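Local coordinates for protein CalG4 (Micromonospora echinospora, PDB 3IA7) that belongs to the GT-B structural clan and is built from two Rossmann-like domains, each with a central parallel beta-sheet, at residues T189-P194 with E206-V211. Sequence-based numbering, arbitrary orientation.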
loop_
_atom_site.group_PDB
_atom_site.type_symbol
_atom_site.label_atom_id
_atom_site.label_comp_id
_atom_site.label_asym_id
_atom_site.label_seq_id
_atom_site.Cartn_x
_atom_site.Cartn_y
_atom_site.Cartn_z
ATOM N N THR A 189 1.251 5.467 -23.123
ATOM C CA THR A 189 1.623 6.261 -21.973
ATOM C C THR A 189 0.667 5.904 -20.832
ATOM O O THR A 189 -0.560 6.012 -21.004
ATOM C CB THR A 189 1.537 7.789 -22.281
ATOM O OG1 THR A 189 2.438 8.119 -23.387
ATOM C CG2 THR A 189 2.007 8.592 -21.030
ATOM N N ILE A 190 1.238 5.475 -19.704
ATOM C CA ILE A 190 0.517 5.145 -18.511
ATOM C C ILE A 190 0.658 6.352 -17.589
ATOM O O ILE A 190 1.770 6.750 -17.178
ATOM C CB ILE A 190 1.059 3.846 -17.793
ATOM C CG1 ILE A 190 1.230 2.659 -18.785
ATOM C CG2 ILE A 190 0.193 3.509 -16.488
ATOM C CD1 ILE A 190 -0.017 2.055 -19.286
ATOM N N VAL A 191 -0.483 6.957 -17.286
ATOM C CA VAL A 191 -0.512 8.158 -16.491
ATOM C C VAL A 191 -1.128 7.808 -15.146
ATOM O O VAL A 191 -2.286 7.313 -15.101
ATOM C CB VAL A 191 -1.403 9.229 -17.196
ATOM C CG1 VAL A 191 -1.449 10.475 -16.347
ATOM C CG2 VAL A 191 -0.867 9.563 -18.594
ATOM N N PHE A 192 -0.419 8.066 -14.049
ATOM C CA PHE A 192 -0.881 7.613 -12.712
ATOM C C PHE A 192 -1.820 8.613 -12.056
ATOM O O PHE A 192 -1.649 9.009 -10.875
ATOM C CB PHE A 192 0.350 7.298 -11.840
ATOM C CG PHE A 192 1.165 6.135 -12.391
ATOM C CD1 PHE A 192 0.600 4.864 -12.512
ATOM C CD2 PHE A 192 2.496 6.330 -12.759
ATOM C CE1 PHE A 192 1.340 3.779 -13.034
ATOM C CE2 PHE A 192 3.259 5.236 -13.268
ATOM C CZ PHE A 192 2.666 3.984 -13.433
ATOM N N LEU A 193 -2.781 9.094 -12.853
ATOM C CA LEU A 193 -3.758 10.100 -12.413
ATOM C C LEU A 193 -5.118 9.643 -12.891
ATOM O O LEU A 193 -5.191 8.909 -13.876
ATOM C CB LEU A 193 -3.551 11.473 -13.084
ATOM C CG LEU A 193 -2.140 12.100 -13.014
ATOM C CD1 LEU A 193 -2.185 13.413 -13.724
ATOM C CD2 LEU A 193 -1.671 12.372 -11.649
ATOM N N PRO A 194 -6.168 10.064 -12.198
ATOM C CA PRO A 194 -7.493 9.840 -12.781
ATOM C C PRO A 194 -7.685 10.800 -13.932
ATOM O O PRO A 194 -7.201 11.945 -13.902
ATOM C CB PRO A 194 -8.451 10.100 -11.613
ATOM C CG PRO A 194 -7.764 11.134 -10.761
ATOM C CD PRO A 194 -6.238 10.721 -10.876
ATOM N N GLU A 206 -6.396 7.094 -27.420
ATOM C CA GLU A 206 -6.312 5.798 -26.761
ATOM C C GLU A 206 -4.871 5.377 -26.414
ATOM O O GLU A 206 -4.724 4.442 -25.649
ATOM C CB GLU A 206 -7.003 4.686 -27.582
ATOM C CG GLU A 206 -6.433 4.545 -28.974
ATOM C CD GLU A 206 -6.863 5.716 -29.875
ATOM O OE1 GLU A 206 -7.895 6.377 -29.566
ATOM O OE2 GLU A 206 -6.140 6.008 -30.853
ATOM N N ARG A 207 -3.851 6.064 -26.937
ATOM C CA ARG A 207 -2.446 5.856 -26.498
ATOM C C ARG A 207 -2.173 6.306 -25.056
ATOM O O ARG A 207 -1.088 6.077 -24.517
ATOM C CB ARG A 207 -1.483 6.554 -27.430
ATOM C CG ARG A 207 -1.462 6.017 -28.900
ATOM C CD ARG A 207 -0.570 6.943 -29.686
ATOM N NE ARG A 207 -1.158 8.285 -29.804
ATOM C CZ ARG A 207 -0.622 9.269 -30.524
ATOM N NH1 ARG A 207 0.516 9.059 -31.152
ATOM N NH2 ARG A 207 -1.206 10.460 -30.599
ATOM N N PHE A 208 -3.118 6.979 -24.420
ATOM C CA PHE A 208 -2.927 7.418 -23.022
ATOM C C PHE A 208 -3.878 6.620 -22.127
ATOM O O PHE A 208 -5.096 6.668 -22.333
ATOM C CB PHE A 208 -3.186 8.918 -22.872
ATOM C CG PHE A 208 -2.206 9.777 -23.644
ATOM C CD1 PHE A 208 -1.076 10.298 -23.008
ATOM C CD2 PHE A 208 -2.372 9.988 -25.009
ATOM C CE1 PHE A 208 -0.147 11.095 -23.712
ATOM C CE2 PHE A 208 -1.433 10.736 -25.751
ATOM C CZ PHE A 208 -0.323 11.317 -25.086
ATOM N N ALA A 209 -3.333 5.868 -21.180
ATOM C CA ALA A 209 -4.181 5.210 -20.177
ATOM C C ALA A 209 -4.111 5.943 -18.804
ATOM O O ALA A 209 -3.050 6.010 -18.159
ATOM C CB ALA A 209 -3.800 3.729 -20.028
ATOM N N PHE A 210 -5.238 6.490 -18.369
ATOM C CA PHE A 210 -5.265 7.225 -17.039
ATOM C C PHE A 210 -5.632 6.219 -15.937
ATOM O O PHE A 210 -6.826 5.940 -15.680
ATOM C CB PHE A 210 -6.214 8.441 -17.095
ATOM C CG PHE A 210 -5.763 9.482 -18.103
ATOM C CD1 PHE A 210 -4.885 10.510 -17.698
ATOM C CD2 PHE A 210 -6.118 9.363 -19.445
ATOM C CE1 PHE A 210 -4.411 11.469 -18.646
ATOM C CE2 PHE A 210 -5.658 10.307 -20.436
ATOM C CZ PHE A 210 -4.779 11.349 -20.017
ATOM N N VAL A 211 -4.612 5.601 -15.350
ATOM C CA VAL A 211 -4.833 4.468 -14.423
ATOM C C VAL A 211 -5.000 4.870 -12.957
ATOM O O VAL A 211 -5.329 4.052 -12.087
ATOM C CB VAL A 211 -3.767 3.316 -14.606
ATOM C CG1 VAL A 211 -3.764 2.795 -16.095
ATOM C CG2 VAL A 211 -2.378 3.814 -14.093
HETATM O O HOH W 1 1.065 7.890 -25.532
#
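Arg207 and Thr189 start the pairing: the carbonyl O of Arg207 takes the backbone N-H of Thr189 and also accepts from a water. That water in turn accepts from the hydroxyl of Thr189, with OG1 2.6 Å from the water oxygen, so the side chain and amide of Thr189 both converge on Arg207. The guanidinium of Arg207 leads away to a salt bridge with Asp205.

At Phe208 the same water sits over the centre of the ring, 3.6 Å above its plane. The ring runs alongside Thr189, its CD1 3.7 Å from Thr189 CB. Phe208 CG is anti to its own carbonyl carbon (chi1 -64°), which stands the ring up over the sheet beside the threonine.

Ala209 turns to the other face and bonds through both backbone groups. Its N donates to Thr189 O, and its O receives Val191 N over 2.9 Å. This second bond is nearly straight, 174° at the hydrogen. Its donor is nevertheless tilted 20° from the carbonyl plane.

Phe210 returns to the Phe208 face. Its CD1 packs against Val191 CG1 at 3.7 Å, while Leu193 O comes within 3.4 Å of Phe210 CB, lying near the plane of the ring beyond its edge.

Val211 closes the run, its N donating to Val191 O. CG2, wedged between the backbone N and carbonyl carbon, touches both Ile190 CG2 and Phe192 CD1, each at 3.5 Å. Phe192 centres an inverse gamma turn in which Leu193 N bonds weakly to Val191 O. Helix 385-400 packs against the Ile190 and Ala209 face of the sheet and also reaches Val211.

Strand 208-210 thus pairs in parallel with 189-191, which in turn joins 127-131, so that 208-210 is the edge strand, within this chain, of the seven-stranded parallel sheet in the Rossmann-like N-terminal domain of a GT-B fold.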